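Local coordinates for protein NS6 protease (PDB 4ASH) that probably cleaves the norovirus polyprotein as a trypsin-like cysteine protease that releases mature nonstructural proteins, at residues A[21-25]-A[62-67]; A[14-18]-A[29-35]; A[73-79]-A[153-157]. The protein carries 1 engineered substitution. All coordinates share one frame. Residue numbers count along the deposited sequence, not the author numbering.

Interaction 1 (A[21-25]-A[62-67]); sequences WVSGH and FTSAVR
Both backbones are irregular: W21 (phi/psi -79/106) closes strand 17-21 and the chain then turns through V22-H25, while F62 (-104/123) closes strand 57-62 and leads into a bend at T63 (-54/-46). G24 lies against R67 (CA-CA 4.2 Å) and H25 against A65 (4.6 Å). G24 O accepts two hydrogen bonds, from V66 N (2.8 Å, 144°) and R67 N (3.2 Å, 172°). H25 O accepts one from F62 N (2.8 Å). A CB on G24 would clash with R67 O. S23, chi1 p, takes H25 N on OG (3.0 Å), an ST turn.

H25 (chi1 m, chi2 -101°) donates from ND1 to F62 O (2.8 Å), and A65 CB lies over one face of its ring, a CH-pi contact 3.9 Å from the centroid. W21 (chi1 m, chi2 99°) receives R67 CG over its five-membered ring, 3.8 Å from the centroid; its CH2 meets V66 CB at 3.5 Å and F62 CE1 at 3.8 Å. R67, with chi1 to chi3 all m, carries its guanidinium onward to a salt bridge with D69.

The backbone bond from F62 N to H25 O prolongs the antiparallel pairing of strands 26-30 and 57-62, so the contact closes one end of the N-terminal sheet of this trypsin-like fold.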
ATOM      1  N   TRP A  21      -1.522   3.565   8.274  1.00 13.58           N
ATOM      2  CA  TRP A  21      -1.298   4.942   8.715  1.00 13.00           C
ATOM      3  C   TRP A  21       0.106   5.412   8.406  1.00 13.42           C
ATOM      4  O   TRP A  21       1.066   5.003   9.057  1.00 15.66           O
ATOM      5  CB  TRP A  21      -1.557   5.075  10.224  1.00 15.23           C
ATOM      6  CG  TRP A  21      -2.986   4.895  10.570  1.00 15.73           C
ATOM      7  CD1 TRP A  21      -3.577   3.755  11.042  1.00 16.35           C
ATOM      8  CD2 TRP A  21      -4.031   5.862  10.433  1.00 13.45           C
ATOM      9  NE1 TRP A  21      -4.925   3.963  11.223  1.00 17.63           N
ATOM     10  CE2 TRP A  21      -5.232   5.247  10.850  1.00 19.56           C
ATOM     11  CE3 TRP A  21      -4.073   7.188   9.987  1.00 14.88           C
ATOM     12  CZ2 TRP A  21      -6.460   5.913  10.842  1.00 15.96           C
ATOM     13  CZ3 TRP A  21      -5.293   7.849   9.979  1.00 17.47           C
ATOM     14  CH2 TRP A  21      -6.468   7.214  10.397  1.00 15.52           C
ATOM     15  N   VAL A  22       0.224   6.271   7.396  1.00 13.34           N
ATOM     16  CA  VAL A  22       1.507   6.882   7.062  1.00 16.21           C
ATOM     17  C   VAL A  22       1.886   7.888   8.150  1.00 17.10           C
ATOM     18  O   VAL A  22       3.064   8.076   8.461  1.00 17.16           O
ATOM     19  CB  VAL A  22       1.435   7.590   5.703  1.00 16.14           C
ATOM     20  CG1 VAL A  22       2.780   8.259   5.356  1.00 16.83           C
ATOM     21  CG2 VAL A  22       1.074   6.584   4.629  1.00 16.68           C
ATOM     22  N   SER A  23       0.876   8.525   8.730  1.00 17.36           N
ATOM     23  CA  SER A  23       1.077   9.457   9.832  1.00 17.93           C
ATOM     24  C   SER A  23      -0.188   9.452  10.640  1.00 16.09           C
ATOM     25  O   SER A  23      -1.121   8.732  10.318  1.00 18.08           O
ATOM     26  CB  SER A  23       1.305  10.873   9.310  1.00 20.23           C
ATOM     27  OG  SER A  23       0.111  11.396   8.736  1.00 19.36           O
ATOM     28  N   GLY A  24      -0.251  10.270  11.679  1.00 17.05           N
ATOM     29  CA  GLY A  24      -1.485  10.363  12.428  1.00 20.15           C
ATOM     30  C   GLY A  24      -2.640  10.938  11.629  1.00 20.00           C
ATOM     31  O   GLY A  24      -3.805  10.801  12.044  1.00 20.81           O
ATOM     32  N   HIS A  25      -2.321  11.600  10.509  1.00 15.58           N
ATOM     33  CA  HIS A  25      -3.303  12.279   9.665  1.00 15.73           C
ATOM     34  C   HIS A  25      -3.576  11.550   8.350  1.00 19.40           C
ATOM     35  O   HIS A  25      -4.570  11.835   7.693  1.00 18.92           O
ATOM     36  CB  HIS A  25      -2.807  13.696   9.300  1.00 18.58           C
ATOM     37  CG  HIS A  25      -2.659  14.620  10.474  1.00 18.60           C
ATOM     38  ND1 HIS A  25      -3.593  15.586  10.783  1.00 19.65           N
ATOM     39  CD2 HIS A  25      -1.674  14.742  11.396  1.00 23.70           C
ATOM     40  CE1 HIS A  25      -3.200  16.252  11.857  1.00 20.65           C
ATOM     41  NE2 HIS A  25      -2.036  15.763  12.248  1.00 22.21           N
ATOM     42  N   PHE A  62      -6.864  13.426   7.219  1.00 18.31           N
ATOM     43  CA  PHE A  62      -7.710  13.889   8.311  1.00 20.88           C
ATOM     44  C   PHE A  62      -7.146  15.183   8.877  1.00 22.55           C
ATOM     45  O   PHE A  62      -5.996  15.225   9.303  1.00 22.14           O
ATOM     46  CB  PHE A  62      -7.789  12.820   9.409  1.00 19.99           C
ATOM     47  CG  PHE A  62      -8.433  11.537   8.960  1.00 19.52           C
ATOM     48  CD1 PHE A  62      -7.692  10.574   8.290  1.00 20.21           C
ATOM     49  CD2 PHE A  62      -9.782  11.296   9.204  1.00 20.26           C
ATOM     50  CE1 PHE A  62      -8.273   9.387   7.866  1.00 17.70           C
ATOM     51  CE2 PHE A  62     -10.370  10.119   8.779  1.00 18.23           C
ATOM     52  CZ  PHE A  62      -9.615   9.168   8.104  1.00 19.52           C
ATOM     53  N   THR A  63      -7.961  16.232   8.874  1.00 24.69           N
ATOM     54  CA  THR A  63      -7.552  17.529   9.408  1.00 28.85           C
ATOM     55  C   THR A  63      -7.032  17.416  10.840  1.00 24.44           C
ATOM     56  O   THR A  63      -6.010  18.017  11.200  1.00 23.21           O
ATOM     57  CB  THR A  63      -8.719  18.523   9.371  1.00 35.52           C
ATOM     58  OG1 THR A  63      -9.223  18.606   8.031  1.00 42.14           O
ATOM     59  CG2 THR A  63      -8.247  19.897   9.811  1.00 37.70           C
ATOM     60  N   SER A  64      -7.764  16.680  11.664  1.00 20.96           N
ATOM     61  CA  SER A  64      -7.347  16.400  13.030  1.00 20.09           C
ATOM     62  C   SER A  64      -6.792  14.993  13.090  1.00 22.08           C
ATOM     63  O   SER A  64      -7.382  14.079  12.527  1.00 21.50           O
ATOM     64  CB  SER A  64      -8.529  16.511  13.994  1.00 29.47           C
ATOM     65  OG  SER A  64      -9.036  17.831  14.009  1.00 39.44           O
ATOM     66  N   ALA A  65      -5.669  14.809  13.773  1.00 21.19           N
ATOM     67  CA  ALA A  65      -5.036  13.488  13.804  1.00 21.08           C
ATOM     68  C   ALA A  65      -5.992  12.433  14.350  1.00 16.48           C
ATOM     69  O   ALA A  65      -6.704  12.668  15.341  1.00 21.88           O
ATOM     70  CB  ALA A  65      -3.776  13.521  14.628  1.00 27.74           C
ATOM     71  N   VAL A  66      -6.012  11.286  13.686  1.00 15.26           N
ATOM     72  CA  VAL A  66      -6.754  10.124  14.203  1.00 15.20           C
ATOM     73  C   VAL A  66      -5.855   9.248  15.084  1.00 19.63           C
ATOM     74  O   VAL A  66      -6.306   8.695  16.098  1.00 23.72           O
ATOM     75  CB  VAL A  66      -7.315   9.287  13.044  1.00 14.44           C
ATOM     76  CG1 VAL A  66      -8.016   8.025  13.568  1.00 15.94           C
ATOM     77  CG2 VAL A  66      -8.249  10.127  12.164  1.00 18.45           C
ATOM     78  N   ARG A  67      -4.590   9.114  14.695  1.00 21.12           N
ATOM     79  CA  ARG A  67      -3.617   8.341  15.465  1.00 22.95           C
ATOM     80  C   ARG A  67      -2.434   9.223  15.883  1.00 27.88           C
ATOM     81  O   ARG A  67      -1.360   9.142  15.295  1.00 26.28           O
ATOM     82  CB  ARG A  67      -3.097   7.152  14.644  1.00 21.96           C
ATOM     83  CG  ARG A  67      -4.135   6.054  14.343  1.00 21.85           C
ATOM     84  CD  ARG A  67      -4.359   5.123  15.531  1.00 22.53           C
ATOM     85  NE  ARG A  67      -3.112   4.553  16.038  1.00 21.07           N
ATOM     86  CZ  ARG A  67      -2.562   3.413  15.614  1.00 19.58           C
ATOM     87  NH1 ARG A  67      -3.127   2.680  14.651  1.00 17.85           N
ATOM     88  NH2 ARG A  67      -1.423   3.006  16.155  1.00 20.58           N
TER

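Interaction 2 (A[14-18]-A[29-35]); sequences FGTGW and TAKHVAP
F14-G17 forms a type II' turn, closed by F14 N to G17 O and G17 N to F14 O (both 2.9 Å), a two-residue beta hairpin; G15 has phi/psi 57/-129. Against it lies the end of strand 26-30 and the turn after it, G15 beside A34 (CA-CA 4.7 Å) and T16 beside V33 (4.8 Å).

F14 (chi1 t, chi2 67°) offers a ring face to P35 CD, a CH-pi contact 3.7 Å from the centroid, and touches A34 CB with CE2 at 3.9 Å. T29, chi1 t, donates from OG1 to W18 O (2.7 Å). T16, chi1 p, sets OG1 2.7 Å from water 1, which donates to H32 O (3.1 Å), while T16 N bonds V33 O (2.9 Å). V33, chi1 m, directs CB at the hairpin, 3.6 Å from G17 N.

H32 (chi1 p) bonds D56 through ND1, consistent with the His and acid of a chymotrypsin-like catalytic triad, and touches A141, probably the engineered residue at the nucleophile position. T29 and A34 pack on strand 57-62, W18 on strand 11-14, and A30 and H32 on strand 152-162.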
ATOM      1  N   PHE A  14      -9.745  -2.593   6.797  1.00 15.38           N
ATOM      2  CA  PHE A  14     -10.436  -1.486   6.161  1.00 15.49           C
ATOM      3  C   PHE A  14     -11.214  -2.020   4.973  1.00 17.92           C
ATOM      4  O   PHE A  14     -10.632  -2.575   4.047  1.00 16.89           O
ATOM      5  CB  PHE A  14      -9.417  -0.435   5.693  1.00 16.79           C
ATOM      6  CG  PHE A  14     -10.027   0.888   5.358  1.00 17.16           C
ATOM      7  CD1 PHE A  14     -10.605   1.665   6.354  1.00 18.06           C
ATOM      8  CD2 PHE A  14     -10.036   1.362   4.051  1.00 18.58           C
ATOM      9  CE1 PHE A  14     -11.170   2.892   6.046  1.00 19.79           C
ATOM     10  CE2 PHE A  14     -10.601   2.589   3.739  1.00 21.90           C
ATOM     11  CZ  PHE A  14     -11.170   3.355   4.743  1.00 22.29           C
ATOM     12  N   GLY A  15     -12.532  -1.853   4.998  1.00 19.18           N
ATOM     13  CA  GLY A  15     -13.360  -2.376   3.931  1.00 18.94           C
ATOM     14  C   GLY A  15     -13.137  -3.869   3.815  1.00 20.56           C
ATOM     15  O   GLY A  15     -13.197  -4.592   4.814  1.00 22.30           O
ATOM     16  N   THR A  16     -12.860  -4.323   2.602  1.00 19.73           N
ATOM     17  CA  THR A  16     -12.607  -5.737   2.338  1.00 19.25           C
ATOM     18  C   THR A  16     -11.107  -6.058   2.307  1.00 18.17           C
ATOM     19  O   THR A  16     -10.686  -7.098   1.787  1.00 18.10           O
ATOM     20  CB  THR A  16     -13.274  -6.186   1.024  1.00 23.62           C
ATOM     21  OG1 THR A  16     -12.835  -5.349  -0.055  1.00 20.02           O
ATOM     22  CG2 THR A  16     -14.789  -6.097   1.146  1.00 23.90           C
ATOM     23  N   GLY A  17     -10.307  -5.175   2.905  1.00 16.03           N
ATOM     24  CA  GLY A  17      -8.876  -5.388   2.976  1.00 18.22           C
ATOM     25  C   GLY A  17      -8.254  -4.724   4.188  1.00 16.73           C
ATOM     26  O   GLY A  17      -8.733  -4.863   5.322  1.00 15.22           O
ATOM     27  N   TRP A  18      -7.177  -3.985   3.929  1.00 14.87           N
ATOM     28  CA  TRP A  18      -6.375  -3.363   4.968  1.00 13.40           C
ATOM     29  C   TRP A  18      -5.975  -1.972   4.511  1.00 13.45           C
ATOM     30  O   TRP A  18      -6.140  -1.629   3.341  1.00 15.73           O
ATOM     31  CB  TRP A  18      -5.116  -4.186   5.216  1.00 13.71           C
ATOM     32  CG  TRP A  18      -5.459  -5.576   5.618  1.00 13.12           C
ATOM     33  CD1 TRP A  18      -5.757  -6.608   4.786  1.00 13.85           C
ATOM     34  CD2 TRP A  18      -5.562  -6.075   6.947  1.00 16.82           C
ATOM     35  NE1 TRP A  18      -6.050  -7.740   5.526  1.00 15.25           N
ATOM     36  CE2 TRP A  18      -5.929  -7.430   6.856  1.00 16.64           C
ATOM     37  CE3 TRP A  18      -5.375  -5.508   8.215  1.00 15.56           C
ATOM     38  CZ2 TRP A  18      -6.113  -8.225   7.980  1.00 17.03           C
ATOM     39  CZ3 TRP A  18      -5.555  -6.303   9.330  1.00 16.04           C
ATOM     40  CH2 TRP A  18      -5.921  -7.644   9.202  1.00 18.84           C
ATOM     41  N   THR A  29      -4.702   3.106   1.339  1.00 12.91           N
ATOM     42  CA  THR A  29      -5.287   1.782   1.127  1.00 12.67           C
ATOM     43  C   THR A  29      -5.423   1.533  -0.379  1.00 15.25           C
ATOM     44  O   THR A  29      -5.105   2.394  -1.198  1.00 15.82           O
ATOM     45  CB  THR A  29      -6.675   1.658   1.826  1.00 16.49           C
ATOM     46  OG1 THR A  29      -7.161   0.305   1.735  1.00 14.29           O
ATOM     47  CG2 THR A  29      -7.687   2.582   1.183  1.00 18.44           C
ATOM     48  N   ALA A  30      -5.906   0.349  -0.732  1.00 14.96           N
ATOM     49  CA  ALA A  30      -6.239   0.021  -2.104  1.00 15.21           C
ATOM     50  C   ALA A  30      -7.656   0.507  -2.382  1.00 16.21           C
ATOM     51  O   ALA A  30      -8.583   0.182  -1.647  1.00 18.17           O
ATOM     52  CB  ALA A  30      -6.146  -1.486  -2.313  1.00 16.73           C
ATOM     53  N   LYS A  31      -7.830   1.287  -3.437  1.00 16.18           N
ATOM     54  CA  LYS A  31      -9.154   1.776  -3.798  1.00 16.75           C
ATOM     55  C   LYS A  31     -10.217   0.671  -3.827  1.00 21.24           C
ATOM     56  O   LYS A  31     -11.334   0.846  -3.315  1.00 21.99           O
ATOM     57  CB  LYS A  31      -9.113   2.518  -5.142  1.00 20.39           C
ATOM     58  CG  LYS A  31     -10.433   3.197  -5.473  1.00 25.61           C
ATOM     59  CD  LYS A  31     -10.376   3.939  -6.793  1.00 33.16           C
ATOM     60  CE  LYS A  31     -11.685   4.669  -7.050  1.00 43.69           C
ATOM     61  NZ  LYS A  31     -11.544   5.695  -8.123  1.00 49.49           N
ATOM     62  N   HIS A  32      -9.862  -0.481  -4.391  1.00 18.82           N
ATOM     63  CA  HIS A  32     -10.848  -1.538  -4.596  1.00 19.53           C
ATOM     64  C   HIS A  32     -11.340  -2.225  -3.323  1.00 20.46           C
ATOM     65  O   HIS A  32     -12.319  -2.968  -3.384  1.00 23.24           O
ATOM     66  CB  HIS A  32     -10.376  -2.573  -5.629  1.00 18.59           C
ATOM     67  CG  HIS A  32      -9.379  -3.557  -5.109  1.00 18.52           C
ATOM     68  ND1 HIS A  32      -8.015  -3.348  -5.166  1.00 16.93           N
ATOM     69  CD2 HIS A  32      -9.545  -4.785  -4.560  1.00 16.17           C
ATOM     70  CE1 HIS A  32      -7.389  -4.394  -4.659  1.00 15.33           C
ATOM     71  NE2 HIS A  32      -8.296  -5.286  -4.289  1.00 18.89           N
ATOM     72  N   VAL A  33     -10.686  -1.986  -2.183  1.00 17.96           N
ATOM     73  CA  VAL A  33     -11.146  -2.597  -0.937  1.00 16.31           C
ATOM     74  C   VAL A  33     -11.900  -1.606  -0.059  1.00 21.03           C
ATOM     75  O   VAL A  33     -12.585  -1.998   0.883  1.00 19.11           O
ATOM     76  CB  VAL A  33     -10.003  -3.240  -0.100  1.00 16.91           C
ATOM     77  CG1 VAL A  33      -9.180  -4.218  -0.933  1.00 17.02           C
ATOM     78  CG2 VAL A  33      -9.119  -2.173   0.545  1.00 15.55           C
ATOM     79  N   ALA A  34     -11.792  -0.319  -0.377  1.00 18.17           N
ATOM     80  CA  ALA A  34     -12.296   0.705   0.526  1.00 19.99           C
ATOM     81  C   ALA A  34     -13.815   0.699   0.643  1.00 22.68           C
ATOM     82  O   ALA A  34     -14.515   0.333  -0.298  1.00 23.73           O
ATOM     83  CB  ALA A  34     -11.810   2.075   0.091  1.00 18.83           C
ATOM     84  N   PRO A  35     -14.323   1.121   1.808  1.00 22.16           N
ATOM     85  CA  PRO A  35     -15.764   1.342   1.958  1.00 29.73           C
ATOM     86  C   PRO A  35     -16.207   2.376   0.935  1.00 28.57           C
ATOM     87  O   PRO A  35     -15.376   3.163   0.471  1.00 27.26           O
ATOM     88  CB  PRO A  35     -15.885   1.928   3.364  1.00 26.28           C
ATOM     89  CG  PRO A  35     -14.675   1.458   4.090  1.00 26.37           C
ATOM     90  CD  PRO A  35     -13.584   1.418   3.045  1.00 18.63           C
TER
HETATM   91  O   HOH W   1     -14.604  -3.794  -1.425  1.00 41.11           O

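Interaction 3 (A[73-79]-A[153-157])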
ATOM      1  N   MET A  73       5.770   9.044   8.607  1.00 18.34           N
ATOM      2  CA  MET A  73       6.731   8.319   7.771  1.00 18.54           C
ATOM      3  C   MET A  73       6.728   8.910   6.386  1.00 18.52           C
ATOM      4  O   MET A  73       5.764   9.566   5.980  1.00 24.51           O
ATOM      5  CB  MET A  73       6.310   6.856   7.625  1.00 22.76           C
ATOM      6  CG  MET A  73       6.744   5.959   8.739  1.00 29.47           C
ATOM      7  SD  MET A  73       6.026   4.327   8.460  1.00 27.43           S
ATOM      8  CE  MET A  73       6.801   3.807   6.940  1.00 21.61           C
ATOM      9  N   VAL A  74       7.819   8.694   5.660  1.00 19.38           N
ATOM     10  CA  VAL A  74       7.914   9.103   4.273  1.00 20.49           C
ATOM     11  C   VAL A  74       7.069   8.185   3.391  1.00 18.46           C
ATOM     12  O   VAL A  74       7.155   6.964   3.501  1.00 19.74           O
ATOM     13  CB  VAL A  74       9.370   9.015   3.801  1.00 18.44           C
ATOM     14  CG1 VAL A  74       9.465   9.194   2.302  1.00 20.05           C
ATOM     15  CG2 VAL A  74      10.215  10.063   4.513  1.00 23.98           C
ATOM     16  N   LEU A  75       6.245   8.784   2.538  1.00 20.89           N
ATOM     17  CA  LEU A  75       5.570   8.042   1.474  1.00 20.85           C
ATOM     18  C   LEU A  75       6.248   8.375   0.146  1.00 22.47           C
ATOM     19  O   LEU A  75       6.267   9.536  -0.278  1.00 22.15           O
ATOM     20  CB  LEU A  75       4.087   8.420   1.417  1.00 24.80           C
ATOM     21  CG  LEU A  75       3.269   7.918   0.224  1.00 24.56           C
ATOM     22  CD1 LEU A  75       3.225   6.399   0.198  1.00 23.62           C
ATOM     23  CD2 LEU A  75       1.865   8.499   0.266  1.00 26.69           C
ATOM     24  N   GLU A  76       6.820   7.354  -0.488  1.00 19.80           N
ATOM     25  CA  GLU A  76       7.434   7.496  -1.807  1.00 19.62           C
ATOM     26  C   GLU A  76       6.522   6.972  -2.905  1.00 21.02           C
ATOM     27  O   GLU A  76       5.633   6.176  -2.649  1.00 21.89           O
ATOM     28  CB  GLU A  76       8.774   6.762  -1.841  1.00 20.20           C
ATOM     29  CG  GLU A  76       9.901   7.571  -1.195  1.00 29.78           C
ATOM     30  CD  GLU A  76      11.260   6.899  -1.311  1.00 49.48           C
ATOM     31  OE1 GLU A  76      11.328   5.749  -1.802  1.00 50.71           O
ATOM     32  OE2 GLU A  76      12.264   7.524  -0.909  1.00 54.83           O
ATOM     33  N   ASN A  77       6.739   7.435  -4.129  1.00 17.63           N
ATOM     34  CA  ASN A  77       6.042   6.904  -5.284  1.00 19.47           C
ATOM     35  C   ASN A  77       6.826   5.714  -5.821  1.00 19.00           C
ATOM     36  O   ASN A  77       7.588   5.841  -6.798  1.00 22.17           O
ATOM     37  CB  ASN A  77       5.947   7.984  -6.375  1.00 19.70           C
ATOM     38  CG  ASN A  77       5.082   7.552  -7.538  1.00 25.67           C
ATOM     39  OD1 ASN A  77       4.100   6.832  -7.365  1.00 25.03           O
ATOM     40  ND2 ASN A  77       5.435   8.001  -8.735  1.00 30.13           N
ATOM     41  N   GLY A  78       6.653   4.553  -5.193  1.00 20.33           N
ATOM     42  CA  GLY A  78       7.466   3.408  -5.535  1.00 19.30           C
ATOM     43  C   GLY A  78       8.911   3.605  -5.117  1.00 24.42           C
ATOM     44  O   GLY A  78       9.229   4.489  -4.320  1.00 24.53           O
ATOM     45  N   CYS A  79       9.796   2.773  -5.651  1.00 22.41           N
ATOM     46  CA  CYS A  79      11.211   2.871  -5.319  1.00 21.49           C
ATOM     47  C   CYS A  79      12.055   2.437  -6.502  1.00 24.34           C
ATOM     48  O   CYS A  79      11.521   2.057  -7.538  1.00 24.05           O
ATOM     49  CB  CYS A  79      11.538   1.993  -4.114  1.00 24.07           C
ATOM     50  SG  CYS A  79      11.279   0.226  -4.413  1.00 26.30           S
ATOM     51  N   TRP A 153      12.807   3.728   7.710  1.00 41.59           N
ATOM     52  CA  TRP A 153      11.780   2.967   6.996  1.00 36.66           C
ATOM     53  C   TRP A 153      10.785   3.864   6.262  1.00 31.32           C
ATOM     54  O   TRP A 153      10.247   4.814   6.832  1.00 33.91           O
ATOM     55  CB  TRP A 153      11.056   2.015   7.948  1.00 41.75           C
ATOM     56  CG  TRP A 153      11.929   0.892   8.406  1.00 50.56           C
ATOM     57  CD1 TRP A 153      12.790   0.902   9.464  1.00 57.41           C
ATOM     58  CD2 TRP A 153      12.039  -0.407   7.808  1.00 48.67           C
ATOM     59  NE1 TRP A 153      13.426  -0.314   9.567  1.00 57.77           N
ATOM     60  CE2 TRP A 153      12.983  -1.133   8.565  1.00 53.70           C
ATOM     61  CE3 TRP A 153      11.431  -1.025   6.713  1.00 41.62           C
ATOM     62  CZ2 TRP A 153      13.331  -2.448   8.256  1.00 50.57           C
ATOM     63  CZ3 TRP A 153      11.778  -2.330   6.408  1.00 38.69           C
ATOM     64  CH2 TRP A 153      12.720  -3.027   7.177  1.00 45.71           C
ATOM     65  N   VAL A 154      10.558   3.567   4.986  1.00 22.96           N
ATOM     66  CA  VAL A 154       9.681   4.385   4.161  1.00 23.11           C
ATOM     67  C   VAL A 154       8.648   3.476   3.517  1.00 22.46           C
ATOM     68  O   VAL A 154       8.884   2.282   3.359  1.00 24.66           O
ATOM     69  CB  VAL A 154      10.456   5.171   3.082  1.00 29.54           C
ATOM     70  CG1 VAL A 154      11.633   5.894   3.707  1.00 26.21           C
ATOM     71  CG2 VAL A 154      10.931   4.255   2.007  1.00 27.88           C
ATOM     72  N   VAL A 155       7.475   4.021   3.217  1.00 21.58           N
ATOM     73  CA  VAL A 155       6.431   3.216   2.590  1.00 18.90           C
ATOM     74  C   VAL A 155       6.344   3.611   1.118  1.00 20.36           C
ATOM     75  O   VAL A 155       6.466   4.790   0.770  1.00 21.70           O
ATOM     76  CB  VAL A 155       5.074   3.288   3.353  1.00 25.07           C
ATOM     77  CG1 VAL A 155       4.598   4.715   3.555  1.00 24.15           C
ATOM     78  CG2 VAL A 155       4.009   2.458   2.663  1.00 21.67           C
ATOM     79  N   ILE A 156       6.186   2.616   0.250  1.00 17.51           N
ATOM     80  CA  ILE A 156       6.252   2.881  -1.187  1.00 16.49           C
ATOM     81  C   ILE A 156       4.971   2.617  -1.963  1.00 16.02           C
ATOM     82  O   ILE A 156       4.855   2.989  -3.140  1.00 15.51           O
ATOM     83  CB  ILE A 156       7.409   2.119  -1.849  1.00 19.85           C
ATOM     84  CG1 ILE A 156       7.169   0.609  -1.789  1.00 18.88           C
ATOM     85  CG2 ILE A 156       8.728   2.513  -1.207  1.00 22.64           C
ATOM     86  CD1 ILE A 156       8.162  -0.188  -2.639  1.00 21.07           C
ATOM     87  N   GLY A 157       4.003   1.979  -1.320  1.00 15.61           N
ATOM     88  CA  GLY A 157       2.773   1.638  -2.003  1.00 15.87           C
ATOM     89  C   GLY A 157       1.965   0.648  -1.190  1.00 15.30           C
ATOM     90  O   GLY A 157       2.351   0.291  -0.074  1.00 15.07           O
TER
HETATM   91  O   HOH W   2      10.176   7.494   6.999  1.00 27.05           O
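Backbone hydrogen bonds establish a parallel pairing. V155 N donates to V74 O (3.0 Å, 169°) and E76 N to V155 O (2.9 Å, 168°), which sets L75 opposite V155 at a CA-CA distance of 5.0 Å. L75 CA adds a CA-H...O contact to V155 O at 3.4 Å. Farther along, an inverse gamma turn centred on N77 swings G78 N round to I156 O (3.1 Å, 144°). Water 2 bridges the other end, accepting from V74 N (3.0 Å) and donating to W153 O (2.7 Å).

Apolar contacts fall on both sides of the pair. L75 CD1 meets V155 CG1 at 4.0 Å on one face, and V74 CB meets V154 CG1 at 3.9 Å on the other. M73 (chi3 p) turns its CE against the strand, 3.6 Å from W153 O and 4.0 Å from V155 CB, and C79 SG touches I156 CD1 at 3.6 Å.

The E76 carboxylate finds partners outside the two segments: a salt bridge with K149 and a hydrogen bond with Y147, both on strand 144-149. That strand flanks strand 152-162 antiparallel, with short strand 74-75 added as a parallel neighbour; M73 and V155 touch F20 of strand 17-21, and C79 and I156 pack on M103 of strand 96-111.

How the interactions relate
Interactions 1 and 2 sit at turns and strand ends of the N-terminal antiparallel sheet, their centres about 17 Å apart. Their segments interleave along the chain (14-18, 21-25, 29-35, 62-67), since strands 17-21 and 26-30 run between the two sites. Interaction 3 opens later, about 17 Å from interaction 1 and 19 Å from interaction 2 between centres, and on the other side of the chain's centre from interaction 2. It belongs to the mixed sheet, yet V22 O and M73 N, 2.9 Å apart in a probable hydrogen bond, and V22 CG2 packing 4.1 Å from V155 CG1 tie it to interaction 1. Segment 73-79 thus joins the mixed sheet to the turn that follows strand 17-21, consistent with the two-domain architecture of trypsin-like proteases.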